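Local structure of catalase (Corynebacterium glutamicum, 4B7H) at residues V337-S340 with M344-A347; G210-Q215 with F291-T296; Y137-N142 with V226-K231; Y422-A425 with Y429-P432. The protein breaks hydrogen peroxide down to water and oxygen at a haem iron and, in this crystal, holds NADPH and the inhibitor nitric oxide. All blocks are in the same frame, centred on the assembly; numbering follows the deposited sequence.

Overall arrangement
Contacts 1, 2 and 3 lie in the buried body of the catalase fold and touch the same haem; contact 4 lies further out, its centre about 26 Å from that of the chain. Contacts 1 and 4 both meet other subunits, whereas contact 3 meets none. Strands 214-217, 223-232 and 337-338 belong to one antiparallel sheet, which ties contacts 1, 2 and 3 together, and the centres of contacts 1 and 2 are only about 9 Å apart. Contact 3 is aromatic and aliphatic with a single hydroxyl pair, contact 2 has a leucine lying obliquely against a histidine ring, contact 1 adds one amide bond to leucine packing, and contact 4 is mostly polar.

Contact 1 of 4, residues V337-S340 with M344-A347; sequences VGLS and MLQA. With HEM (protoporphyrin IX containing Fe), chain E.
Leu345 and Leu339 lean across one another at a slant, the CD2 branch of Leu345 lying 4.0 Å from Leu339 CB and nearly as close to Leu339 CD2. The same methyl also fills the angle beside Ser340, so a single branch serves both residues of the loop. It gets there because CG of Leu345 stands anti to the backbone N (chi1 174°), which swings the side chain out from helix 343-359 toward segment 337-340. One residue further along the helix, Gln346 reaches the same loop with its amide. Its chain is extended beyond CG, and NE2 gives a nearly straight hydrogen bond (173°) to Ser340 O, 2.9 Å away. The oxygen lies close to the plane of the Gln346 amide, whereas the nitrogen sits above the plane of the Ser340 carbonyl, 44° out of it. NE2 also bonds the hydroxyl of Tyr429, and OE1 accepts from the backbone N of Asn45 of the third subunit, so both ends of this buried amide are engaged and its rotation is fixed. Ser340 OG bonds the carbonyl of Thr213. On the haem side of the helix, the Met344 chain is bent at chi2 and chi3 and lays CE 3.6 Å from HEM CAB, while Ala347 CB approaches the vinyl carbon CBB at 3.9 Å. The contact thus joins the end of a short strand to the first turn of the helix that follows it, a strand-loop-helix connection of the catalase fold whose helix lines the haem pocket with Met344 and Ala347.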
# COMPACT_ATOMS: atom_id res chain seq x y z
N VAL A 337 26.01 -19.69 -13.06
CA VAL A 337 25.17 -20.39 -12.08
C VAL A 337 23.79 -20.62 -12.68
O VAL A 337 23.24 -19.74 -13.35
CB VAL A 337 25.00 -19.57 -10.79
CG1 VAL A 337 24.07 -20.29 -9.82
CG2 VAL A 337 26.35 -19.32 -10.13
N GLY A 338 23.25 -21.81 -12.47
CA GLY A 338 21.91 -22.13 -12.94
C GLY A 338 21.10 -22.85 -11.88
O GLY A 338 21.59 -23.13 -10.78
N LEU A 339 19.85 -23.16 -12.24
CA LEU A 339 18.92 -23.84 -11.35
C LEU A 339 18.96 -25.36 -11.61
O LEU A 339 19.97 -25.89 -12.10
CB LEU A 339 17.51 -23.27 -11.56
CG LEU A 339 17.44 -21.74 -11.54
CD1 LEU A 339 16.04 -21.22 -11.90
CD2 LEU A 339 17.88 -21.21 -10.18
N SER A 340 17.87 -26.05 -11.29
CA SER A 340 17.76 -27.50 -11.47
C SER A 340 16.27 -27.83 -11.41
O SER A 340 15.47 -26.97 -11.05
CB SER A 340 18.50 -28.23 -10.34
OG SER A 340 17.77 -28.17 -9.12
N MET A 344 10.87 -27.30 -5.45
CA MET A 344 10.89 -26.32 -4.37
C MET A 344 11.67 -25.09 -4.83
O MET A 344 11.18 -23.96 -4.72
CB MET A 344 11.51 -26.92 -3.11
CG MET A 344 10.66 -28.02 -2.48
SD MET A 344 9.29 -27.39 -1.50
CE MET A 344 10.20 -26.89 -0.04
N LEU A 345 12.86 -25.32 -5.36
CA LEU A 345 13.68 -24.23 -5.89
C LEU A 345 12.92 -23.43 -6.94
O LEU A 345 12.92 -22.20 -6.91
CB LEU A 345 14.99 -24.77 -6.46
CG LEU A 345 15.89 -23.75 -7.16
CD1 LEU A 345 16.26 -22.59 -6.22
CD2 LEU A 345 17.12 -24.47 -7.73
N GLN A 346 12.25 -24.12 -7.86
CA GLN A 346 11.57 -23.42 -8.94
C GLN A 346 10.43 -22.53 -8.42
O GLN A 346 10.22 -21.43 -8.92
CB GLN A 346 11.12 -24.40 -10.03
CG GLN A 346 12.33 -25.11 -10.64
CD GLN A 346 12.17 -25.50 -12.09
OE1 GLN A 346 11.14 -25.22 -12.73
NE2 GLN A 346 13.20 -26.15 -12.64
N ALA A 347 9.71 -22.99 -7.40
CA ALA A 347 8.71 -22.15 -6.76
C ALA A 347 9.35 -20.94 -6.06
O ALA A 347 8.84 -19.82 -6.15
CB ALA A 347 7.87 -22.96 -5.78
CHA HEM E . 12.27 -16.40 3.42
CHB HEM E . 9.43 -18.59 0.15
CHC HEM E . 11.77 -22.74 1.01
CHD HEM E . 15.33 -20.17 2.97
C1A HEM E . 11.29 -16.63 2.48
C2A HEM E . 10.38 -15.63 1.94
C3A HEM E . 9.62 -16.25 1.02
C4A HEM E . 10.01 -17.64 0.96
CMA HEM E . 8.51 -15.65 0.15
CAA HEM E . 10.35 -14.15 2.35
CBA HEM E . 11.34 -13.37 1.50
CGA HEM E . 11.24 -11.88 1.70
O1A HEM E . 12.31 -11.22 1.68
O2A HEM E . 10.12 -11.33 1.87
C1B HEM E . 9.79 -19.92 0.11
C2B HEM E . 9.14 -20.95 -0.66
C3B HEM E . 9.78 -22.11 -0.40
C4B HEM E . 10.86 -21.82 0.52
CMB HEM E . 7.92 -20.70 -1.58
CAB HEM E . 9.53 -23.52 -0.95
CBB HEM E . 8.99 -23.74 -2.15
C1C HEM E . 13.03 -22.39 1.46
C2C HEM E . 14.24 -23.19 1.42
C3C HEM E . 15.22 -22.46 1.98
C4C HEM E . 14.66 -21.18 2.35
CMC HEM E . 14.33 -24.63 0.86
CAC HEM E . 16.73 -22.78 2.15
CBC HEM E . 17.39 -23.60 1.32
C1D HEM E . 14.81 -18.96 3.33
C2D HEM E . 15.53 -17.99 4.07
C3D HEM E . 14.60 -16.81 4.22
C4D HEM E . 13.39 -17.18 3.54
CMD HEM E . 16.96 -18.11 4.62
CAD HEM E . 14.94 -15.51 4.92
CBD HEM E . 15.82 -14.67 4.00
CGD HEM E . 16.19 -13.45 4.78
O1D HEM E . 15.78 -12.33 4.41
O2D HEM E . 16.90 -13.61 5.81
NA HEM E . 11.05 -17.84 1.86
NB HEM E . 10.83 -20.47 0.82
NC HEM E . 13.32 -21.16 2.03
ND HEM E . 13.54 -18.47 3.03
FE HEM E . 12.17 -19.50 1.99

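Contact 2 of 4, residues G210-Q215 with F291-T296; sequences GSHTFQ and FDLTKT. With HEM (protoporphyrin IX containing Fe), chain E.
Ser211, with a positive phi rare outside glycine, centres a classic gamma turn (phi 69°, psi -62°) closed by His212 N to Gly210 O at 2.8 Å; there its CB meets Leu293 CD1 at 3.7 Å while OG lies 3.4 Å from the haem vinyl carbon CBC. The polar end of the serine bonds the carbonyl of Thr144. Both methyls of Leu293 lie along the ND1-CE1 side of His212: CD1 near ND1, and CD2 at 3.6 Å from CE1, approaching the imidazole obliquely. With its CG anti to the backbone N (chi1 179°), the leucine extends far enough for CD2 to touch the haem methyl CMC as well, at 3.7 Å. His212 NE2 borders that methyl too, so leucine, imidazole and porphyrin edge close on one another. The imidazole is held by two bonds, ND1 to the carboxylate of Asp342 and NE2 to Arg348, which fix the turn of the ring. Together these residues form part of the haem pocket wall in the catalase fold, where the segment leading into strand 214-217 meets the long connection between strands 270-279 and 305-314. Further along, Thr213 CG2 touches the edge of the Phe291 ring, 4.2 Å from CD1 and near the ring plane. The facing segment is stiffened by a type I turn from Asp292 to Lys295, which carries an Asx turn: Asp292 OD1 takes Thr294 N and Thr294 OG1 from the same face of the carboxylate. Asp292 OD2 forms a salt bridge with Lys295 NZ at 3.0 Å and a second one with Arg150. Just beyond the turn, Thr296 touches the bound NADPH.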
# COMPACT_ATOMS: atom_id res chain seq x y z
N GLY A 210 23.32 -24.38 0.78
CA GLY A 210 22.37 -23.96 -0.24
C GLY A 210 21.16 -24.88 -0.27
O GLY A 210 20.09 -24.51 -0.77
N SER A 211 21.35 -26.09 0.26
CA SER A 211 20.35 -27.17 0.32
C SER A 211 20.00 -27.76 -1.05
O SER A 211 20.23 -28.95 -1.28
CB SER A 211 19.08 -26.77 1.09
OG SER A 211 19.38 -26.13 2.32
N HIS A 212 19.45 -26.94 -1.95
CA HIS A 212 19.11 -27.41 -3.29
C HIS A 212 20.34 -27.76 -4.12
O HIS A 212 21.41 -27.20 -3.93
CB HIS A 212 18.40 -26.33 -4.12
CG HIS A 212 17.22 -25.70 -3.46
ND1 HIS A 212 16.00 -26.32 -3.36
CD2 HIS A 212 17.07 -24.48 -2.89
CE1 HIS A 212 15.14 -25.52 -2.75
NE2 HIS A 212 15.77 -24.39 -2.46
N THR A 213 20.13 -28.65 -5.08
CA THR A 213 21.05 -28.78 -6.20
C THR A 213 20.93 -27.55 -7.11
O THR A 213 19.82 -27.18 -7.54
CB THR A 213 20.69 -30.05 -6.96
OG1 THR A 213 20.89 -31.15 -6.07
CG2 THR A 213 21.56 -30.21 -8.21
N PHE A 214 22.06 -26.92 -7.37
CA PHE A 214 22.17 -25.87 -8.37
C PHE A 214 23.03 -26.36 -9.52
O PHE A 214 23.51 -27.51 -9.52
CB PHE A 214 22.78 -24.62 -7.74
CG PHE A 214 21.89 -23.97 -6.72
CD1 PHE A 214 20.88 -23.10 -7.12
CD2 PHE A 214 22.03 -24.27 -5.37
CE1 PHE A 214 20.03 -22.52 -6.19
CE2 PHE A 214 21.20 -23.69 -4.43
CZ PHE A 214 20.20 -22.81 -4.84
N GLN A 215 23.24 -25.50 -10.50
CA GLN A 215 24.11 -25.86 -11.62
C GLN A 215 25.24 -24.84 -11.75
O GLN A 215 25.06 -23.66 -11.50
CB GLN A 215 23.31 -25.95 -12.92
CG GLN A 215 24.04 -26.69 -14.03
CD GLN A 215 23.18 -26.86 -15.26
OE1 GLN A 215 23.04 -25.93 -16.06
NE2 GLN A 215 22.56 -28.02 -15.40
N PHE A 291 17.68 -34.27 -7.46
CA PHE A 291 16.97 -32.99 -7.50
C PHE A 291 15.87 -32.89 -6.44
O PHE A 291 15.16 -31.89 -6.37
CB PHE A 291 16.35 -32.78 -8.89
CG PHE A 291 17.32 -33.03 -10.02
CD1 PHE A 291 18.50 -32.30 -10.11
CD2 PHE A 291 17.04 -33.99 -10.99
CE1 PHE A 291 19.39 -32.53 -11.16
CE2 PHE A 291 17.92 -34.21 -12.04
CZ PHE A 291 19.10 -33.48 -12.12
N ASP A 292 15.73 -33.94 -5.63
CA ASP A 292 14.75 -34.01 -4.55
C ASP A 292 15.38 -33.38 -3.33
O ASP A 292 16.34 -33.91 -2.77
CB ASP A 292 14.41 -35.49 -4.28
CG ASP A 292 13.42 -35.68 -3.13
OD1 ASP A 292 13.07 -34.71 -2.41
OD2 ASP A 292 12.99 -36.84 -2.93
N LEU A 293 14.85 -32.22 -2.93
CA LEU A 293 15.40 -31.47 -1.80
C LEU A 293 15.46 -32.27 -0.50
O LEU A 293 16.34 -32.02 0.34
CB LEU A 293 14.57 -30.20 -1.61
CG LEU A 293 14.94 -29.25 -0.47
CD1 LEU A 293 16.39 -28.76 -0.60
CD2 LEU A 293 13.96 -28.09 -0.45
N THR A 294 14.56 -33.24 -0.35
CA THR A 294 14.54 -34.09 0.84
C THR A 294 15.65 -35.15 0.84
O THR A 294 15.78 -35.92 1.79
CB THR A 294 13.16 -34.78 1.04
OG1 THR A 294 12.97 -35.78 0.03
CG2 THR A 294 12.02 -33.77 1.00
N LYS A 295 16.44 -35.19 -0.24
CA LYS A 295 17.55 -36.13 -0.36
C LYS A 295 18.88 -35.39 -0.40
O LYS A 295 19.13 -34.58 -1.30
CB LYS A 295 17.43 -36.96 -1.64
CG LYS A 295 16.11 -37.70 -1.79
CD LYS A 295 15.98 -38.81 -0.76
CE LYS A 295 14.73 -39.63 -1.00
NZ LYS A 295 13.50 -38.84 -0.76
N THR A 296 19.75 -35.66 0.57
CA THR A 296 21.12 -35.16 0.50
C THR A 296 21.96 -36.06 -0.41
O THR A 296 21.63 -37.23 -0.62
CB THR A 296 21.77 -35.09 1.90
OG1 THR A 296 21.58 -36.34 2.58
CG2 THR A 296 21.14 -33.98 2.71
CHA HEM E . 12.27 -16.40 3.42
CHB HEM E . 9.43 -18.59 0.15
CHC HEM E . 11.77 -22.74 1.01
CHD HEM E . 15.33 -20.17 2.97
C1A HEM E . 11.29 -16.63 2.48
C2A HEM E . 10.38 -15.63 1.94
C3A HEM E . 9.62 -16.25 1.02
C4A HEM E . 10.01 -17.64 0.96
CMA HEM E . 8.51 -15.65 0.15
CAA HEM E . 10.35 -14.15 2.35
CBA HEM E . 11.34 -13.37 1.50
CGA HEM E . 11.24 -11.88 1.70
O1A HEM E . 12.31 -11.22 1.68
O2A HEM E . 10.12 -11.33 1.87
C1B HEM E . 9.79 -19.92 0.11
C2B HEM E . 9.14 -20.95 -0.66
C3B HEM E . 9.78 -22.11 -0.40
C4B HEM E . 10.86 -21.82 0.52
CMB HEM E . 7.92 -20.70 -1.58
CAB HEM E . 9.53 -23.52 -0.95
CBB HEM E . 8.99 -23.74 -2.15
C1C HEM E . 13.03 -22.39 1.46
C2C HEM E . 14.24 -23.19 1.42
C3C HEM E . 15.22 -22.46 1.98
C4C HEM E . 14.66 -21.18 2.35
CMC HEM E . 14.33 -24.63 0.86
CAC HEM E . 16.73 -22.78 2.15
CBC HEM E . 17.39 -23.60 1.32
C1D HEM E . 14.81 -18.96 3.33
C2D HEM E . 15.53 -17.99 4.07
C3D HEM E . 14.60 -16.81 4.22
C4D HEM E . 13.39 -17.18 3.54
CMD HEM E . 16.96 -18.11 4.62
CAD HEM E . 14.94 -15.51 4.92
CBD HEM E . 15.82 -14.67 4.00
CGD HEM E . 16.19 -13.45 4.78
O1D HEM E . 15.78 -12.33 4.41
O2D HEM E . 16.90 -13.61 5.81
NA HEM E . 11.05 -17.84 1.86
NB HEM E . 10.83 -20.47 0.82
NC HEM E . 13.32 -21.16 2.03
ND HEM E . 13.54 -18.47 3.03
FE HEM E . 12.17 -19.50 1.99

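Contact 3 of 4, residues Y137-N142 with V226-K231; sequences YDIVGN and VKYHFK. With HEM (protoporphyrin IX containing Fe), chain E.
Tyr137 and Tyr228 approach from opposite directions and join through their hydroxyls, OH to OH at 2.6 Å, a short hydrogen bond in which either could be the donor. Tyr228 OH lies in the plane of the Tyr137 ring, at its edge, whereas Tyr137 OH meets the Tyr228 ring obliquely. Beside this pair the CD1 methyl of Ile139 sits squarely on one face of Tyr228, 3.6 Å from the ring centroid and only 8° off the normal, a CH-pi contact. The same methyl lies in the plane of the Phe230 ring at its edge, 4.0 Å from CZ, so it covers one aromatic face and borders another ring. Ile139 CG1 is anti to the carbonyl carbon and the chain then runs on extended (chi2 177°), which carries CD1 across to the rings. These residues face one another from two strands of the catalase beta barrel, 135-142 and 223-232, whose short segments cross at -66° with axes 9.3 Å apart, and their side chains meet in its interior. In the next shell Trp216 NE1 bonds Tyr228 OH, Val275 packs on Tyr228, and Leu128 and Val273 pack against Phe230. On the other side of strand 135-142, Val140 CG1 lies 3.6 Å from the haem carbon C2D. His229, pointing away from the barrel interior, belongs to the NADPH pocket.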
# COMPACT_ATOMS: atom_id res chain seq x y z
N TYR A 137 24.55 -11.86 -6.48
CA TYR A 137 24.29 -13.29 -6.46
C TYR A 137 23.93 -13.66 -5.03
O TYR A 137 24.76 -13.55 -4.12
CB TYR A 137 25.54 -14.06 -6.90
CG TYR A 137 25.39 -15.57 -6.82
CD1 TYR A 137 24.16 -16.18 -7.03
CD2 TYR A 137 26.48 -16.38 -6.52
CE1 TYR A 137 24.02 -17.56 -6.95
CE2 TYR A 137 26.35 -17.77 -6.44
CZ TYR A 137 25.11 -18.34 -6.65
OH TYR A 137 24.97 -19.71 -6.57
N ASP A 138 22.68 -14.08 -4.82
CA ASP A 138 22.25 -14.47 -3.48
C ASP A 138 22.18 -15.97 -3.38
O ASP A 138 21.62 -16.63 -4.27
CB ASP A 138 20.86 -13.91 -3.14
CG ASP A 138 20.80 -12.40 -3.11
OD1 ASP A 138 21.84 -11.72 -3.22
OD2 ASP A 138 19.67 -11.88 -2.96
N ILE A 139 22.75 -16.51 -2.30
CA ILE A 139 22.52 -17.90 -1.95
C ILE A 139 21.72 -17.89 -0.66
O ILE A 139 22.25 -17.65 0.43
CB ILE A 139 23.83 -18.72 -1.79
CG1 ILE A 139 24.66 -18.64 -3.07
CG2 ILE A 139 23.49 -20.18 -1.44
CD1 ILE A 139 26.01 -19.35 -3.00
N VAL A 140 20.42 -18.08 -0.81
CA VAL A 140 19.49 -17.97 0.30
C VAL A 140 19.34 -19.37 0.87
O VAL A 140 18.48 -20.16 0.44
CB VAL A 140 18.15 -17.35 -0.17
CG1 VAL A 140 17.21 -17.16 1.01
CG2 VAL A 140 18.42 -16.01 -0.86
N GLY A 141 20.21 -19.69 1.83
CA GLY A 141 20.28 -21.04 2.36
C GLY A 141 19.73 -21.16 3.76
O GLY A 141 19.11 -20.23 4.28
N ASN A 142 19.93 -22.34 4.35
CA ASN A 142 19.52 -22.63 5.73
C ASN A 142 20.68 -23.34 6.43
O ASN A 142 21.65 -23.72 5.77
CB ASN A 142 18.28 -23.54 5.76
CG ASN A 142 16.97 -22.77 5.66
OD1 ASN A 142 16.85 -21.63 6.12
ND2 ASN A 142 15.97 -23.42 5.08
N VAL A 226 25.77 -28.90 -8.58
CA VAL A 226 26.51 -28.58 -7.36
C VAL A 226 25.60 -28.39 -6.15
O VAL A 226 24.42 -28.06 -6.28
CB VAL A 226 27.37 -27.29 -7.52
CG1 VAL A 226 28.36 -27.43 -8.67
CG2 VAL A 226 26.48 -26.06 -7.72
N LYS A 227 26.16 -28.63 -4.96
CA LYS A 227 25.55 -28.23 -3.70
C LYS A 227 26.56 -27.43 -2.88
O LYS A 227 27.73 -27.80 -2.78
CB LYS A 227 25.07 -29.44 -2.89
CG LYS A 227 23.82 -30.12 -3.45
CD LYS A 227 23.32 -31.20 -2.51
CE LYS A 227 22.10 -31.93 -3.09
NZ LYS A 227 20.85 -31.10 -3.14
N TYR A 228 26.10 -26.33 -2.30
CA TYR A 228 26.94 -25.47 -1.48
C TYR A 228 26.93 -25.86 -0.02
O TYR A 228 25.86 -26.11 0.55
CB TYR A 228 26.44 -24.04 -1.57
CG TYR A 228 26.59 -23.37 -2.91
CD1 TYR A 228 27.83 -22.89 -3.32
CD2 TYR A 228 25.49 -23.17 -3.73
CE1 TYR A 228 27.97 -22.25 -4.54
CE2 TYR A 228 25.62 -22.53 -4.95
CZ TYR A 228 26.86 -22.07 -5.35
OH TYR A 228 26.99 -21.41 -6.55
N HIS A 229 28.10 -25.85 0.59
CA HIS A 229 28.30 -26.09 2.00
C HIS A 229 29.16 -25.00 2.59
O HIS A 229 30.22 -24.73 2.10
CB HIS A 229 28.97 -27.49 2.23
CG HIS A 229 28.14 -28.67 1.80
ND1 HIS A 229 27.65 -29.55 2.65
CD2 HIS A 229 27.79 -29.08 0.56
CE1 HIS A 229 27.00 -30.45 1.98
NE2 HIS A 229 27.10 -30.17 0.70
N PHE A 230 28.68 -24.35 3.63
CA PHE A 230 29.41 -23.30 4.31
C PHE A 230 29.78 -23.82 5.70
O PHE A 230 28.92 -23.93 6.58
CB PHE A 230 28.57 -22.02 4.38
CG PHE A 230 28.01 -21.60 3.04
CD1 PHE A 230 28.86 -21.25 2.00
CD2 PHE A 230 26.64 -21.59 2.82
CE1 PHE A 230 28.35 -20.87 0.76
CE2 PHE A 230 26.13 -21.21 1.58
CZ PHE A 230 26.98 -20.86 0.55
N LYS A 231 31.05 -24.19 5.87
CA LYS A 231 31.46 -24.94 7.05
C LYS A 231 32.03 -24.00 8.11
O LYS A 231 33.05 -23.34 7.90
CB LYS A 231 32.47 -26.04 6.68
CG LYS A 231 31.99 -26.99 5.57
CD LYS A 231 30.75 -27.77 5.96
CE LYS A 231 31.04 -28.77 7.07
NZ LYS A 231 29.84 -29.64 7.35
CHA HEM E . 12.27 -16.40 3.42
CHB HEM E . 9.43 -18.59 0.15
CHC HEM E . 11.77 -22.74 1.01
CHD HEM E . 15.33 -20.17 2.97
C1A HEM E . 11.29 -16.63 2.48
C2A HEM E . 10.38 -15.63 1.94
C3A HEM E . 9.62 -16.25 1.02
C4A HEM E . 10.01 -17.64 0.96
CMA HEM E . 8.51 -15.65 0.15
CAA HEM E . 10.35 -14.15 2.35
CBA HEM E . 11.34 -13.37 1.50
CGA HEM E . 11.24 -11.88 1.70
O1A HEM E . 12.31 -11.22 1.68
O2A HEM E . 10.12 -11.33 1.87
C1B HEM E . 9.79 -19.92 0.11
C2B HEM E . 9.14 -20.95 -0.66
C3B HEM E . 9.78 -22.11 -0.40
C4B HEM E . 10.86 -21.82 0.52
CMB HEM E . 7.92 -20.70 -1.58
CAB HEM E . 9.53 -23.52 -0.95
CBB HEM E . 8.99 -23.74 -2.15
C1C HEM E . 13.03 -22.39 1.46
C2C HEM E . 14.24 -23.19 1.42
C3C HEM E . 15.22 -22.46 1.98
C4C HEM E . 14.66 -21.18 2.35
CMC HEM E . 14.33 -24.63 0.86
CAC HEM E . 16.73 -22.78 2.15
CBC HEM E . 17.39 -23.60 1.32
C1D HEM E . 14.81 -18.96 3.33
C2D HEM E . 15.53 -17.99 4.07
C3D HEM E . 14.60 -16.81 4.22
C4D HEM E . 13.39 -17.18 3.54
CMD HEM E . 16.96 -18.11 4.62
CAD HEM E . 14.94 -15.51 4.92
CBD HEM E . 15.82 -14.67 4.00
CGD HEM E . 16.19 -13.45 4.78
O1D HEM E . 15.78 -12.33 4.41
O2D HEM E . 16.90 -13.61 5.81
NA HEM E . 11.05 -17.84 1.86
NB HEM E . 10.83 -20.47 0.82
NC HEM E . 13.32 -21.16 2.03
ND HEM E . 13.54 -18.47 3.03
FE HEM E . 12.17 -19.50 1.99

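Contact 4 of 4, residues Y422-A425 with Y429-P432; sequences YGQA and YVNP
A bend at chi2 (-80°), after a CG that runs anti to the backbone N, turns the amide of Gln424 toward segment 429-432, and chi1 of 58° sets the amide of Asn431 in the cramped place between its own N and carbonyl carbon. The two side chains slide past each other in opposite directions with their amide planes 71° apart. Gln424 NE2 bonds Tyr429 O at 2.9 Å, with the oxygen near the plane of the glutamine amide, and also makes a weak bond to Asn431 OD1 at 3.2 Å. Its OE1 rests against Val430, 3.6 Å from CA and 3.7 Å from CG2. A weak, long backbone bond, Tyr429 N to Ala425 O at 3.3 Å, spans the ends of the two segments. Asn431 is further gripped by its own segment, ND2 reaching Pro432 O at 3.0 Å almost in a straight line, and by Leu439 N and Asp438 OD1 of the fourth subunit, which bond its OD1 and ND2 in turn. Gln424 thus bridges a bend at which the chain turns through about a right angle. Gly423 and Gln424 pair antiparallel with a strand of that same subunit, so the sheet continues across the interface. Toward the body of its own chain, Val430 N bonds Gln215 on strand 214-217, Pro432 packs on Trp225 of strand 223-232, and the Tyr429 ring packs on Pro341 and Leu339 beside strand 337-338.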
# COMPACT_ATOMS: atom_id res chain seq x y z
N TYR A 422 17.02 -18.97 -30.46
CA TYR A 422 18.27 -18.85 -29.71
C TYR A 422 18.75 -20.18 -29.12
O TYR A 422 19.90 -20.29 -28.70
CB TYR A 422 18.11 -17.86 -28.57
CG TYR A 422 17.79 -16.45 -28.98
CD1 TYR A 422 18.34 -15.88 -30.13
CD2 TYR A 422 16.94 -15.67 -28.21
CE1 TYR A 422 18.05 -14.57 -30.49
CE2 TYR A 422 16.65 -14.36 -28.55
CZ TYR A 422 17.20 -13.82 -29.69
OH TYR A 422 16.92 -12.53 -30.02
N GLY A 423 17.88 -21.19 -29.08
CA GLY A 423 18.27 -22.47 -28.52
C GLY A 423 18.19 -22.58 -27.01
O GLY A 423 17.45 -21.85 -26.35
N GLN A 424 18.98 -23.51 -26.47
CA GLN A 424 18.83 -23.94 -25.09
C GLN A 424 19.10 -22.80 -24.11
O GLN A 424 20.10 -22.08 -24.23
CB GLN A 424 19.75 -25.14 -24.81
CG GLN A 424 19.27 -26.06 -23.70
CD GLN A 424 19.59 -25.54 -22.32
OE1 GLN A 424 20.73 -25.15 -22.04
NE2 GLN A 424 18.59 -25.52 -21.44
N ALA A 425 18.20 -22.63 -23.15
CA ALA A 425 18.28 -21.55 -22.17
C ALA A 425 19.21 -21.92 -21.02
O ALA A 425 18.76 -22.13 -19.89
CB ALA A 425 16.88 -21.20 -21.66
N TYR A 429 18.95 -23.18 -16.79
CA TYR A 429 19.85 -24.32 -16.55
C TYR A 429 19.89 -25.19 -17.79
O TYR A 429 18.96 -25.17 -18.60
CB TYR A 429 19.47 -25.17 -15.31
CG TYR A 429 18.08 -25.76 -15.31
CD1 TYR A 429 16.97 -24.99 -14.97
CD2 TYR A 429 17.87 -27.11 -15.59
CE1 TYR A 429 15.70 -25.52 -14.94
CE2 TYR A 429 16.58 -27.66 -15.56
CZ TYR A 429 15.50 -26.85 -15.24
OH TYR A 429 14.22 -27.38 -15.21
N VAL A 430 20.99 -25.92 -17.96
CA VAL A 430 21.02 -26.96 -18.98
C VAL A 430 20.19 -28.11 -18.43
O VAL A 430 20.57 -28.74 -17.43
CB VAL A 430 22.45 -27.45 -19.27
CG1 VAL A 430 22.42 -28.51 -20.37
CG2 VAL A 430 23.34 -26.29 -19.68
N ASN A 431 19.04 -28.36 -19.04
CA ASN A 431 18.11 -29.33 -18.47
C ASN A 431 18.51 -30.77 -18.75
O ASN A 431 19.12 -31.07 -19.79
CB ASN A 431 16.68 -29.07 -18.95
CG ASN A 431 16.56 -29.12 -20.46
OD1 ASN A 431 16.64 -28.09 -21.13
ND2 ASN A 431 16.37 -30.32 -21.01
N PRO A 432 18.18 -31.67 -17.82
CA PRO A 432 18.28 -33.10 -18.10
C PRO A 432 17.02 -33.55 -18.84
O PRO A 432 16.20 -32.72 -19.23
CB PRO A 432 18.32 -33.70 -16.70
CG PRO A 432 17.43 -32.80 -15.90
CD PRO A 432 17.69 -31.40 -16.45